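Local coordinates for protein succinylglutamate desuccinylase/aspartoacylase (Ruegeria sp. TM1040, PDB 3NA6) that probably hydrolyses the amide bond of an N-acylated amino acid or related compound, as a metal-dependent deacylase of the succinylglutamate desuccinylase/aspartoacylase family, at residues T42-G47 with E79-R84; A48-L53 with I234-L239; V67-L72 with L85-Y90; D139-F144 with K204-T209. All blocks are in the same frame, centred on the assembly; numbering follows the deposited sequence.

Contact 1: T42-G47 with E79-R84. With CA (calcium ion), chain C.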
loop_
_atom_site.group_PDB
_atom_site.type_symbol
_atom_site.label_atom_id
_atom_site.label_comp_id
_atom_site.label_asym_id
_atom_site.label_seq_id
_atom_site.Cartn_x
_atom_site.Cartn_y
_atom_site.Cartn_z
ATOM N N THR A 42 11.367 -24.756 -21.602
ATOM C CA THR A 42 11.223 -25.829 -22.570
ATOM C C THR A 42 12.612 -26.176 -23.094
ATOM O O THR A 42 13.420 -25.281 -23.393
ATOM C CB THR A 42 10.309 -25.425 -23.744
ATOM O OG1 THR A 42 8.946 -25.403 -23.318
ATOM C CG2 THR A 42 10.440 -26.423 -24.879
ATOM N N VAL A 43 12.909 -27.464 -23.176
ATOM C CA VAL A 43 14.142 -27.936 -23.831
ATOM C C VAL A 43 13.734 -28.779 -25.004
ATOM O O VAL A 43 12.866 -29.673 -24.869
ATOM C CB VAL A 43 15.043 -28.751 -22.908
ATOM C CG1 VAL A 43 16.293 -29.249 -23.681
ATOM C CG2 VAL A 43 15.413 -27.908 -21.683
ATOM N N ILE A 44 14.312 -28.457 -26.166
ATOM C CA ILE A 44 14.177 -29.274 -27.379
ATOM C C ILE A 44 15.579 -29.654 -27.887
ATOM O O ILE A 44 16.387 -28.775 -28.197
ATOM C CB ILE A 44 13.399 -28.536 -28.510
ATOM C CG1 ILE A 44 12.062 -27.996 -27.981
ATOM C CG2 ILE A 44 13.200 -29.477 -29.726
ATOM C CD1 ILE A 44 11.299 -27.079 -28.966
ATOM N N GLN A 45 15.836 -30.960 -27.972
ATOM C CA GLN A 45 17.146 -31.504 -28.325
ATOM C C GLN A 45 17.020 -32.678 -29.294
ATOM O O GLN A 45 16.155 -33.547 -29.136
ATOM C CB GLN A 45 17.908 -31.944 -27.079
ATOM C CG GLN A 45 19.200 -32.704 -27.368
ATOM C CD GLN A 45 19.906 -33.130 -26.125
ATOM O OE1 GLN A 45 20.349 -32.294 -25.321
ATOM N NE2 GLN A 45 20.013 -34.444 -25.933
ATOM N N ASN A 46 17.884 -32.693 -30.301
ATOM C CA ASN A 46 17.835 -33.711 -31.334
ATOM C C ASN A 46 19.102 -33.662 -32.159
ATOM O O ASN A 46 19.548 -32.584 -32.538
ATOM C CB ASN A 46 16.628 -33.487 -32.230
ATOM C CG ASN A 46 16.460 -34.577 -33.290
ATOM O OD1 ASN A 46 16.680 -34.342 -34.475
ATOM N ND2 ASN A 46 16.095 -35.770 -32.856
ATOM N N GLY A 47 19.677 -34.829 -32.420
ATOM C CA GLY A 47 20.888 -34.933 -33.211
ATOM C C GLY A 47 22.076 -34.176 -32.668
ATOM O O GLY A 47 22.309 -34.135 -31.457
ATOM N N GLU A 79 12.283 -33.206 -34.401
ATOM C CA GLU A 79 12.800 -33.577 -35.712
ATOM C C GLU A 79 13.264 -32.386 -36.574
ATOM O O GLU A 79 13.923 -32.591 -37.576
ATOM C CB GLU A 79 11.725 -34.386 -36.466
ATOM C CG GLU A 79 10.287 -33.911 -36.197
ATOM C CD GLU A 79 9.545 -34.689 -35.103
ATOM O OE1 GLU A 79 9.872 -34.550 -33.901
ATOM O OE2 GLU A 79 8.582 -35.411 -35.466
ATOM N N ASP A 80 12.889 -31.164 -36.204
ATOM C CA ASP A 80 13.277 -29.944 -36.935
ATOM C C ASP A 80 14.615 -29.395 -36.437
ATOM O O ASP A 80 15.152 -28.474 -37.047
ATOM C CB ASP A 80 12.276 -28.783 -36.706
ATOM C CG ASP A 80 10.811 -29.115 -37.065
ATOM O OD1 ASP A 80 10.590 -29.915 -38.013
ATOM O OD2 ASP A 80 9.890 -28.493 -36.413
ATOM N N VAL A 81 15.095 -29.915 -35.301
ATOM C CA VAL A 81 16.231 -29.400 -34.555
ATOM C C VAL A 81 17.468 -30.279 -34.762
ATOM O O VAL A 81 17.361 -31.512 -34.756
ATOM C CB VAL A 81 15.870 -29.345 -33.042
ATOM C CG1 VAL A 81 17.096 -29.076 -32.175
ATOM C CG2 VAL A 81 14.829 -28.278 -32.806
ATOM N N THR A 82 18.622 -29.636 -34.965
ATOM C CA THR A 82 19.944 -30.295 -34.940
ATOM C C THR A 82 20.811 -29.554 -33.924
ATOM O O THR A 82 21.434 -28.538 -34.235
ATOM C CB THR A 82 20.605 -30.289 -36.321
ATOM O OG1 THR A 82 20.652 -28.946 -36.819
ATOM C CG2 THR A 82 19.804 -31.198 -37.317
ATOM N N GLY A 83 20.809 -30.052 -32.690
ATOM C CA GLY A 83 21.384 -29.329 -31.567
ATOM C C GLY A 83 20.362 -29.298 -30.439
ATOM O O GLY A 83 19.611 -30.255 -30.241
ATOM N N ARG A 84 20.349 -28.185 -29.723
ATOM C CA ARG A 84 19.503 -28.017 -28.558
ATOM C C ARG A 84 19.034 -26.598 -28.423
ATOM O O ARG A 84 19.826 -25.650 -28.518
ATOM C CB ARG A 84 20.247 -28.412 -27.304
ATOM C CG ARG A 84 19.403 -28.248 -26.016
ATOM C CD ARG A 84 20.008 -28.963 -24.833
ATOM N NE ARG A 84 21.414 -28.604 -24.633
ATOM C CZ ARG A 84 22.120 -28.901 -23.542
ATOM N NH1 ARG A 84 21.574 -29.538 -22.511
ATOM N NH2 ARG A 84 23.389 -28.533 -23.482
HETATM CA CA CA C . 22.643 -28.231 -38.307
HETATM O O HOH W 1 24.006 -28.756 -36.132
HETATM O O HOH W 2 21.755 -27.174 -40.374
HETATM O O HOH W 3 24.890 -27.238 -38.974
HETATM O O HOH W 4 23.040 -30.603 -39.081
#
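Arg84 pairs with Gln45 across two antiparallel strands, at a non-hydrogen-bonded position, and its side chain runs over the face where Val43 and Gln45 also lie. CG is anti to the backbone N (chi1 180°), which sends the chain out along that face. Arg84 CB passes 4.0 Å from Ile44 O, and Arg84 CG comes to the same 4.0 Å from Val43 CG1. The next carbon, Arg84 CD, keeps that methyl company and also stands 3.4 Å from Gln45 OE1. A bend at chi3 (52°) then carries the guanidinium off, its plane 65° from that of the Gln45 amide: NE bonds to Thr51 OG1 and NH1 to Leu13 O, while Gln45 NE2 turns to Asp16. An alanine at Arg84 would probably leave Thr51 OG1 and Leu13 O without these donors and open a gap beside Val43 CG1. One step on, Asn46 and Gly83 bond both ways, Asn46 N to Gly83 O at 3.0 Å and Gly83 N to Asn46 O at 2.8 Å. On the other face Ile44 CG2 meets Val81 CG2 at 3.7 Å, with Thr76, in the loop after helix 64-75, touching both. Thr82 points away from the pairing strand, and its OG1 binds the calcium ion at 2.6 Å. Strand 83-88 thus lies between strand 36-46, antiparallel to it, and strand 51-55, parallel to it.

Contact 2: A48-L53 with I234-L239. With CA (calcium ion), chain C.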
loop_
_atom_site.group_PDB
_atom_site.type_symbol
_atom_site.label_atom_id
_atom_site.label_comp_id
_atom_site.label_asym_id
_atom_site.label_seq_id
_atom_site.Cartn_x
_atom_site.Cartn_y
_atom_site.Cartn_z
ATOM N N ALA A 48 22.829 -33.562 -33.580
ATOM C CA ALA A 48 24.099 -32.959 -33.246
ATOM C C ALA A 48 24.083 -31.488 -33.600
ATOM O O ALA A 48 23.673 -31.097 -34.708
ATOM C CB ALA A 48 25.223 -33.690 -33.988
ATOM N N GLY A 49 24.528 -30.663 -32.657
ATOM C CA GLY A 49 24.737 -29.257 -32.950
ATOM C C GLY A 49 24.914 -28.395 -31.730
ATOM O O GLY A 49 24.994 -28.884 -30.591
ATOM N N LYS A 50 24.932 -27.093 -31.979
ATOM C CA LYS A 50 25.036 -26.128 -30.911
ATOM C C LYS A 50 23.829 -26.180 -29.973
ATOM O O LYS A 50 22.710 -26.627 -30.343
ATOM C CB LYS A 50 25.127 -24.716 -31.486
ATOM C CG LYS A 50 26.386 -24.361 -32.268
ATOM C CD LYS A 50 26.425 -22.863 -32.474
ATOM C CE LYS A 50 27.214 -22.462 -33.699
ATOM N NZ LYS A 50 28.661 -22.426 -33.470
ATOM N N THR A 51 24.073 -25.719 -28.744
ATOM C CA THR A 51 23.020 -25.421 -27.809
ATOM C C THR A 51 22.870 -23.921 -27.788
ATOM O O THR A 51 23.869 -23.209 -27.674
ATOM C CB THR A 51 23.352 -25.904 -26.393
ATOM O OG1 THR A 51 23.393 -27.342 -26.371
ATOM C CG2 THR A 51 22.284 -25.348 -25.375
ATOM N N ALA A 52 21.632 -23.446 -27.938
ATOM C CA ALA A 52 21.302 -22.034 -27.780
ATOM C C ALA A 52 20.432 -21.864 -26.544
ATOM O O ALA A 52 19.463 -22.611 -26.329
ATOM C CB ALA A 52 20.593 -21.473 -29.008
ATOM N N LEU A 53 20.796 -20.863 -25.743
ATOM C CA LEU A 53 20.025 -20.429 -24.606
ATOM C C LEU A 53 19.286 -19.150 -24.976
ATOM O O LEU A 53 19.891 -18.105 -25.265
ATOM C CB LEU A 53 20.923 -20.221 -23.399
ATOM C CG LEU A 53 20.246 -19.866 -22.055
ATOM C CD1 LEU A 53 19.259 -20.963 -21.577
ATOM C CD2 LEU A 53 21.316 -19.588 -20.995
ATOM N N ILE A 234 18.939 -20.527 -37.635
ATOM C CA ILE A 234 19.495 -21.066 -38.895
ATOM C C ILE A 234 21.013 -20.762 -38.989
ATOM O O ILE A 234 21.802 -21.647 -39.311
ATOM C CB ILE A 234 18.759 -20.518 -40.141
ATOM C CG1 ILE A 234 17.310 -21.040 -40.176
ATOM C CG2 ILE A 234 19.491 -20.950 -41.459
ATOM C CD1 ILE A 234 16.340 -20.312 -41.211
ATOM N N HIS A 235 21.398 -19.518 -38.710
ATOM C CA HIS A 235 22.808 -19.085 -38.703
ATOM C C HIS A 235 23.653 -19.986 -37.780
ATOM O O HIS A 235 24.789 -20.377 -38.134
ATOM C CB HIS A 235 22.877 -17.607 -38.244
ATOM C CG HIS A 235 24.264 -17.014 -38.174
ATOM N ND1 HIS A 235 24.948 -16.565 -39.288
ATOM C CD2 HIS A 235 25.083 -16.791 -37.119
ATOM C CE1 HIS A 235 26.118 -16.078 -38.914
ATOM N NE2 HIS A 235 26.227 -16.203 -37.605
ATOM N N PHE A 236 23.084 -20.347 -36.624
ATOM C CA PHE A 236 23.771 -21.206 -35.654
ATOM C C PHE A 236 23.671 -22.700 -35.985
ATOM O O PHE A 236 24.210 -23.539 -35.246
ATOM C CB PHE A 236 23.221 -20.972 -34.231
ATOM C CG PHE A 236 23.449 -19.567 -33.681
ATOM C CD1 PHE A 236 24.661 -18.905 -33.868
ATOM C CD2 PHE A 236 22.465 -18.944 -32.926
ATOM C CE1 PHE A 236 24.876 -17.639 -33.319
ATOM C CE2 PHE A 236 22.684 -17.668 -32.383
ATOM C CZ PHE A 236 23.887 -17.021 -32.605
ATOM N N GLY A 237 22.963 -23.032 -37.060
ATOM C CA GLY A 237 22.866 -24.397 -37.526
ATOM C C GLY A 237 21.915 -25.272 -36.726
ATOM O O GLY A 237 21.916 -26.488 -36.879
ATOM N N ILE A 238 21.069 -24.679 -35.899
ATOM C CA ILE A 238 20.192 -25.476 -35.046
ATOM C C ILE A 238 18.861 -25.793 -35.732
ATOM O O ILE A 238 18.289 -26.889 -35.525
ATOM C CB ILE A 238 19.948 -24.775 -33.680
ATOM C CG1 ILE A 238 21.298 -24.479 -32.996
ATOM C CG2 ILE A 238 19.044 -25.635 -32.798
ATOM C CD1 ILE A 238 21.247 -23.701 -31.630
ATOM N N LEU A 239 18.340 -24.809 -36.472
ATOM C CA LEU A 239 17.142 -24.977 -37.314
ATOM C C LEU A 239 17.625 -24.930 -38.755
ATOM O O LEU A 239 18.733 -24.466 -39.017
ATOM C CB LEU A 239 16.094 -23.873 -37.079
ATOM C CG LEU A 239 15.413 -23.781 -35.715
ATOM C CD1 LEU A 239 14.355 -22.637 -35.630
ATOM C CD2 LEU A 239 14.757 -25.112 -35.379
HETATM CA CA CA C . 22.643 -28.231 -38.307
HETATM O O HOH W 1 24.006 -28.756 -36.132
HETATM O O HOH W 5 24.688 -26.188 -34.941
HETATM O O HOH W 2 21.755 -27.174 -40.374
HETATM O O HOH W 3 24.890 -27.238 -38.974
HETATM O O HOH W 4 23.040 -30.603 -39.081
#
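Phe236 and Ile238 meet Lys50 and Ala52 just where helix 219-235 runs out. The Phe236 side chain crosses that of Lys50 at about a right angle, with Phe236 CB 4.1 Å from Lys50 CD. The Phe236 side chain also touches Val140 and Ala174 of helix 165-178. The carbonyl of the same residue is also met from the first segment: Lys50 CE lies 3.5 Å from Phe236 O, and a water that donates to Phe236 O at 2.7 Å accepts from Lys50 N at 3.1 Å, stitching the two backbones together. Gly237 comes next, with a positive phi (77°) that favours glycine. Its N bonds back to Ile234 O, and Gly237 O binds the calcium ion at 2.4 Å. Thr82 OG1 and four waters complete the ligand set, and one of those waters donates to Ala48 O at 2.8 Å, tying the first segment to the metal indirectly. The end of Ile238 comes back to the first segment. With CG1 anti to the carbonyl carbon (chi1 -56°) and the chain extended beyond it, Ile238 CD1 reaches 3.5 Å from Ala52 CB. The same methyl, Ile238 CD1, sits 3.5 Å from Lys50 O, while CG2 faces Leu85 on the neighbouring strand. The turn at Gly237 is a Schellman motif: it ends the helix and offers a carbonyl to a calcium ion whose ligands are mostly water, while the following isoleucine packs its tip on Ala52 of strand 51-55 in the sheet of the catalytic domain.

Contact 3: V67-L72 with L85-Y90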
loop_
_atom_site.group_PDB
_atom_site.type_symbol
_atom_site.label_atom_id
_atom_site.label_comp_id
_atom_site.label_asym_id
_atom_site.label_seq_id
_atom_site.Cartn_x
_atom_site.Cartn_y
_atom_site.Cartn_z
ATOM N N VAL A 67 6.668 -13.435 -26.679
ATOM C CA VAL A 67 5.750 -13.945 -27.706
ATOM C C VAL A 67 6.487 -14.907 -28.645
ATOM O O VAL A 67 6.012 -16.019 -28.918
ATOM C CB VAL A 67 5.091 -12.788 -28.485
ATOM C CG1 VAL A 67 4.320 -13.324 -29.705
ATOM C CG2 VAL A 67 4.170 -11.989 -27.556
ATOM N N ALA A 68 7.638 -14.473 -29.167
ATOM C CA ALA A 68 8.412 -15.291 -30.110
ATOM C C ALA A 68 8.858 -16.616 -29.496
ATOM O O ALA A 68 8.831 -17.676 -30.164
ATOM C CB ALA A 68 9.637 -14.497 -30.641
ATOM N N LEU A 69 9.215 -16.569 -28.209
ATOM C CA LEU A 69 9.738 -17.751 -27.503
ATOM C C LEU A 69 8.628 -18.688 -27.082
ATOM O O LEU A 69 8.809 -19.924 -27.154
ATOM C CB LEU A 69 10.645 -17.365 -26.315
ATOM C CG LEU A 69 11.947 -16.654 -26.737
ATOM C CD1 LEU A 69 12.739 -16.040 -25.553
ATOM C CD2 LEU A 69 12.849 -17.667 -27.492
ATOM N N GLN A 70 7.470 -18.149 -26.683
ATOM C CA GLN A 70 6.362 -19.050 -26.380
ATOM C C GLN A 70 5.972 -19.808 -27.651
ATOM O O GLN A 70 5.741 -21.008 -27.597
ATOM C CB GLN A 70 5.128 -18.345 -25.816
ATOM C CG GLN A 70 5.207 -17.990 -24.357
ATOM C CD GLN A 70 5.039 -19.230 -23.440
ATOM O OE1 GLN A 70 5.696 -20.264 -23.619
ATOM N NE2 GLN A 70 4.189 -19.109 -22.464
ATOM N N GLU A 71 5.919 -19.117 -28.788
ATOM C CA GLU A 71 5.544 -19.792 -30.043
ATOM C C GLU A 71 6.601 -20.829 -30.431
ATOM O O GLU A 71 6.281 -21.954 -30.791
ATOM C CB GLU A 71 5.363 -18.796 -31.166
ATOM C CG GLU A 71 4.841 -19.424 -32.437
ATOM C CD GLU A 71 4.824 -18.464 -33.585
ATOM O OE1 GLU A 71 3.886 -17.646 -33.685
ATOM O OE2 GLU A 71 5.748 -18.535 -34.400
ATOM N N LEU A 72 7.865 -20.455 -30.317
ATOM C CA LEU A 72 8.951 -21.393 -30.583
ATOM C C LEU A 72 8.819 -22.655 -29.722
ATOM O O LEU A 72 8.912 -23.764 -30.234
ATOM C CB LEU A 72 10.331 -20.742 -30.353
ATOM C CG LEU A 72 11.507 -21.566 -30.924
ATOM C CD1 LEU A 72 11.559 -21.468 -32.461
ATOM C CD2 LEU A 72 12.803 -21.134 -30.309
ATOM N N LEU A 85 17.737 -26.454 -28.169
ATOM C CA LEU A 85 17.161 -25.177 -27.751
ATOM C C LEU A 85 16.816 -25.225 -26.255
ATOM O O LEU A 85 16.100 -26.094 -25.838
ATOM C CB LEU A 85 15.901 -24.888 -28.583
ATOM C CG LEU A 85 16.066 -24.829 -30.104
ATOM C CD1 LEU A 85 14.686 -24.787 -30.780
ATOM C CD2 LEU A 85 16.922 -23.627 -30.526
ATOM N N ILE A 86 17.340 -24.310 -25.438
ATOM C CA ILE A 86 16.863 -24.150 -24.049
ATOM C C ILE A 86 16.105 -22.814 -24.040
ATOM O O ILE A 86 16.730 -21.734 -24.191
ATOM C CB ILE A 86 17.993 -24.122 -23.038
ATOM C CG1 ILE A 86 18.782 -25.428 -23.109
ATOM C CG2 ILE A 86 17.452 -23.936 -21.618
ATOM C CD1 ILE A 86 20.104 -25.430 -22.324
ATOM N N ILE A 87 14.773 -22.898 -23.920
ATOM C CA ILE A 87 13.871 -21.772 -24.123
ATOM C C ILE A 87 13.249 -21.349 -22.775
ATOM O O ILE A 87 12.554 -22.130 -22.139
ATOM C CB ILE A 87 12.720 -22.153 -25.066
ATOM C CG1 ILE A 87 13.267 -22.816 -26.340
ATOM C CG2 ILE A 87 11.851 -20.899 -25.352
ATOM C CD1 ILE A 87 12.197 -23.306 -27.353
ATOM N N VAL A 88 13.495 -20.110 -22.377
ATOM C CA VAL A 88 12.964 -19.520 -21.130
ATOM C C VAL A 88 12.299 -18.193 -21.530
ATOM O O VAL A 88 12.946 -17.152 -21.575
ATOM C CB VAL A 88 14.114 -19.268 -20.147
ATOM C CG1 VAL A 88 13.628 -18.665 -18.813
ATOM C CG2 VAL A 88 14.896 -20.574 -19.899
ATOM N N PRO A 89 11.012 -18.235 -21.880
ATOM C CA PRO A 89 10.352 -17.010 -22.382
ATOM C C PRO A 89 10.228 -15.906 -21.345
ATOM O O PRO A 89 10.167 -14.736 -21.704
ATOM C CB PRO A 89 8.962 -17.481 -22.810
ATOM C CG PRO A 89 8.917 -18.968 -22.582
ATOM C CD PRO A 89 10.109 -19.394 -21.819
ATOM N N TYR A 90 10.159 -16.296 -20.073
ATOM C CA TYR A 90 9.998 -15.369 -18.970
ATOM C C TYR A 90 11.176 -15.520 -17.990
ATOM O O TYR A 90 11.118 -16.261 -17.035
ATOM C CB TYR A 90 8.662 -15.612 -18.275
ATOM C CG TYR A 90 7.460 -15.804 -19.150
ATOM C CD1 TYR A 90 7.127 -14.884 -20.122
ATOM C CD2 TYR A 90 6.598 -16.879 -18.942
ATOM C CE1 TYR A 90 5.945 -15.036 -20.910
ATOM C CE2 TYR A 90 5.433 -17.047 -19.697
ATOM C CZ TYR A 90 5.120 -16.120 -20.709
ATOM O OH TYR A 90 3.963 -16.285 -21.460
#
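Leu69 and Leu72 of helix 64-75 lie on Ile87 and its neighbours in a buried helix-on-sheet contact, within the beta-alpha-beta unit made by strand 51-55, this helix and strand 83-88. The short axes of 67-72 and 85-88 come within 8.5 Å, their N-to-C directions 129° apart. Leu72 holds the end near the start of the strand: its CD2 lies 3.7 Å from Ile87 CD1 and also faces Leu85 CD1. Leu69 sits over the other end, where its CB is 3.9 Å from Ile87 CG2 and the same 3.9 Å from Pro89 CB. Leu229 of helix 219-235 touches both leucines. Gln70 marks the border with the second subunit. Its chain bends at chi2 (-75°) and crosses the Pro89 ring at about a right angle, bringing Gln70 OE1 to 3.6 Å from Pro89 CG. At the tip Gln70 NE2 is 3.0 Å from Tyr90 OH, the amide plane turned 78° from the phenol ring. Both polar ends have hydrogen-bond partners on the second subunit, Gln70 NE2 at the carbonyl of its Arg292 and Tyr90 OH at that of its Ser289. An alanine at Gln70 would probably leave the Arg292 carbonyl of the second subunit without this donor and open a gap between Pro89 and the Tyr90 hydroxyl. That phenol ring is itself backed by the preceding proline: Pro89 CB stands 4.1 Å above the ring plane, over its centre.

Contact 4: D139-F144 with K204-T209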
loop_
_atom_site.group_PDB
_atom_site.type_symbol
_atom_site.label_atom_id
_atom_site.label_comp_id
_atom_site.label_asym_id
_atom_site.label_seq_id
_atom_site.Cartn_x
_atom_site.Cartn_y
_atom_site.Cartn_z
ATOM N N ASP A 139 26.334 -22.854 -26.216
ATOM C CA ASP A 139 27.348 -22.276 -27.102
ATOM C C ASP A 139 27.054 -20.820 -27.461
ATOM O O ASP A 139 27.981 -19.987 -27.645
ATOM C CB ASP A 139 27.429 -23.140 -28.350
ATOM C CG ASP A 139 27.768 -24.575 -28.011
ATOM O OD1 ASP A 139 28.885 -24.803 -27.512
ATOM O OD2 ASP A 139 26.899 -25.453 -28.174
ATOM N N VAL A 140 25.767 -20.508 -27.541
ATOM C CA VAL A 140 25.316 -19.169 -27.942
ATOM C C VAL A 140 24.126 -18.772 -27.102
ATOM O O VAL A 140 23.468 -19.628 -26.476
ATOM C CB VAL A 140 24.969 -19.142 -29.453
ATOM C CG1 VAL A 140 26.174 -19.596 -30.247
ATOM C CG2 VAL A 140 23.750 -20.035 -29.770
ATOM N N ALA A 141 23.857 -17.476 -27.034
ATOM C CA ALA A 141 22.696 -16.953 -26.295
ATOM C C ALA A 141 21.981 -15.875 -27.112
ATOM O O ALA A 141 22.619 -15.072 -27.778
ATOM C CB ALA A 141 23.107 -16.372 -24.940
ATOM N N VAL A 142 20.657 -15.856 -27.003
ATOM C CA VAL A 142 19.805 -14.800 -27.556
ATOM C C VAL A 142 18.950 -14.267 -26.433
ATOM O O VAL A 142 18.204 -15.025 -25.812
ATOM C CB VAL A 142 18.898 -15.287 -28.718
ATOM C CG1 VAL A 142 18.143 -14.096 -29.309
ATOM C CG2 VAL A 142 19.723 -15.975 -29.770
ATOM N N ASP A 143 19.143 -12.980 -26.122
ATOM C CA ASP A 143 18.461 -12.290 -25.036
ATOM C C ASP A 143 17.697 -11.065 -25.562
ATOM O O ASP A 143 18.301 -10.062 -25.931
ATOM C CB ASP A 143 19.465 -11.858 -23.943
ATOM C CG ASP A 143 18.781 -11.330 -22.669
ATOM O OD1 ASP A 143 17.827 -11.945 -22.133
ATOM O OD2 ASP A 143 19.211 -10.268 -22.195
ATOM N N PHE A 144 16.370 -11.158 -25.555
ATOM C CA PHE A 144 15.485 -10.153 -26.138
ATOM C C PHE A 144 15.231 -9.044 -25.145
ATOM O O PHE A 144 14.949 -9.311 -23.973
ATOM C CB PHE A 144 14.112 -10.764 -26.487
ATOM C CG PHE A 144 14.115 -11.637 -27.701
ATOM C CD1 PHE A 144 13.884 -11.109 -28.944
ATOM C CD2 PHE A 144 14.338 -13.009 -27.600
ATOM C CE1 PHE A 144 13.840 -11.913 -30.064
ATOM C CE2 PHE A 144 14.321 -13.810 -28.708
ATOM C CZ PHE A 144 14.064 -13.263 -29.953
ATOM N N LYS A 204 31.531 -16.500 -25.826
ATOM C CA LYS A 204 30.325 -16.956 -26.526
ATOM C C LYS A 204 29.562 -15.842 -27.222
ATOM O O LYS A 204 29.494 -14.710 -26.740
ATOM C CB LYS A 204 29.406 -17.717 -25.552
ATOM C CG LYS A 204 29.998 -19.044 -25.128
ATOM C CD LYS A 204 29.289 -19.693 -23.954
ATOM C CE LYS A 204 29.997 -20.970 -23.560
ATOM N NZ LYS A 204 29.324 -21.617 -22.435
ATOM N N VAL A 205 29.015 -16.164 -28.396
ATOM C CA VAL A 205 28.213 -15.227 -29.165
ATOM C C VAL A 205 26.916 -14.895 -28.437
ATOM O O VAL A 205 26.209 -15.786 -27.929
ATOM C CB VAL A 205 27.876 -15.772 -30.587
ATOM C CG1 VAL A 205 26.834 -14.899 -31.262
ATOM C CG2 VAL A 205 29.117 -15.810 -31.415
ATOM N N LEU A 206 26.632 -13.602 -28.369
ATOM C CA LEU A 206 25.425 -13.093 -27.784
ATOM C C LEU A 206 24.690 -12.288 -28.860
ATOM O O LEU A 206 25.311 -11.479 -29.554
ATOM C CB LEU A 206 25.716 -12.183 -26.578
ATOM C CG LEU A 206 24.435 -11.424 -26.168
ATOM C CD1 LEU A 206 23.694 -12.158 -25.035
ATOM C CD2 LEU A 206 24.725 -9.976 -25.871
ATOM N N VAL A 207 23.380 -12.522 -28.981
ATOM C CA VAL A 207 22.490 -11.746 -29.865
ATOM C C VAL A 207 21.526 -11.013 -28.947
ATOM O O VAL A 207 20.940 -11.611 -28.031
ATOM C CB VAL A 207 21.741 -12.713 -30.831
ATOM C CG1 VAL A 207 20.527 -12.063 -31.467
ATOM C CG2 VAL A 207 22.712 -13.241 -31.858
ATOM N N THR A 208 21.435 -9.706 -29.102
ATOM C CA THR A 208 20.545 -8.920 -28.273
ATOM C C THR A 208 19.773 -7.929 -29.129
ATOM O O THR A 208 20.139 -7.650 -30.276
ATOM C CB THR A 208 21.260 -8.254 -27.064
ATOM O OG1 THR A 208 20.283 -7.712 -26.158
ATOM C CG2 THR A 208 22.243 -7.161 -27.491
ATOM N N THR A 209 18.671 -7.436 -28.580
ATOM C CA THR A 209 17.786 -6.531 -29.295
ATOM C C THR A 209 17.241 -5.360 -28.455
ATOM O O THR A 209 17.326 -5.332 -27.200
ATOM C CB THR A 209 16.546 -7.291 -29.718
ATOM O OG1 THR A 209 15.780 -7.591 -28.549
ATOM C CG2 THR A 209 16.860 -8.586 -30.422
HETATM O O HOH W 6 29.565 -18.800 -29.636
HETATM O O HOH W 7 20.694 -8.698 -23.474
#
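Ala141 pairs with Leu206 and Val142 with Val207 where parallel strands 140-143 and 205-210 lie side by side in the central mixed sheet of the catalytic domain, a member of the zinc exopeptidase clan. Three backbone bonds carry the pairing. Ala141 N reaches Val205 O at 3.0 Å, Val207 N returns to Ala141 O at 2.9 Å, and Asp143 N reaches Val207 O at 3.0 Å and nearly straight (169°). At the Asp139 end a water bridges the strands, donating to Asp139 O at 2.8 Å and accepting from Val205 N at 3.0 Å. On one face Val142 and Val207 lie side by side, pointing the same way; each has CG1 anti to the backbone N, and the two CG1 methyls, of Val142 and Val207, touch at 3.8 Å. Val232 of helix 219-235 and Ala174 of helix 165-178 cover them. The opposite face has Ala141 CB 4.3 Å from Leu206 CD1, with helix 195-200 beyond. Asp143 also points to that face, and its carboxylate is gripped at both oxygens: OD1 by Thr55 OG1, OD2 by Asn58 ND2 and His145 NE2. With His59 and Glu62, His145 faces a vacant point, consistent with an empty catalytic metal site as in relatives, so Asp143 probably acts from the second shell. A water that donates to Asp143 OD2 accepts from Thr208 OG1 at 2.9 Å.

From the N terminus, contact 1 closes first, bringing 79-84 back beside strand 36-46. Contact 2 opens just after 42-47 and closes only at 234-239, so it crosses contact 1, and the two share the calcium ion and its waters. Contact 3 crosses contact 1 as well, but lies nested inside the long loop that contact 2 closes, as does contact 4, which follows contact 3 in series. Strand 83-88 serves both contacts 1 and 3. Strand 51-55, neighbour of 83-88 and of 140-143, lets contact 2 touch all three others. Together they tie five sheet strands to helix 64-75 and to the end of helix 219-235, while Leu69 packing on Phe144 joins contacts 3 and 4.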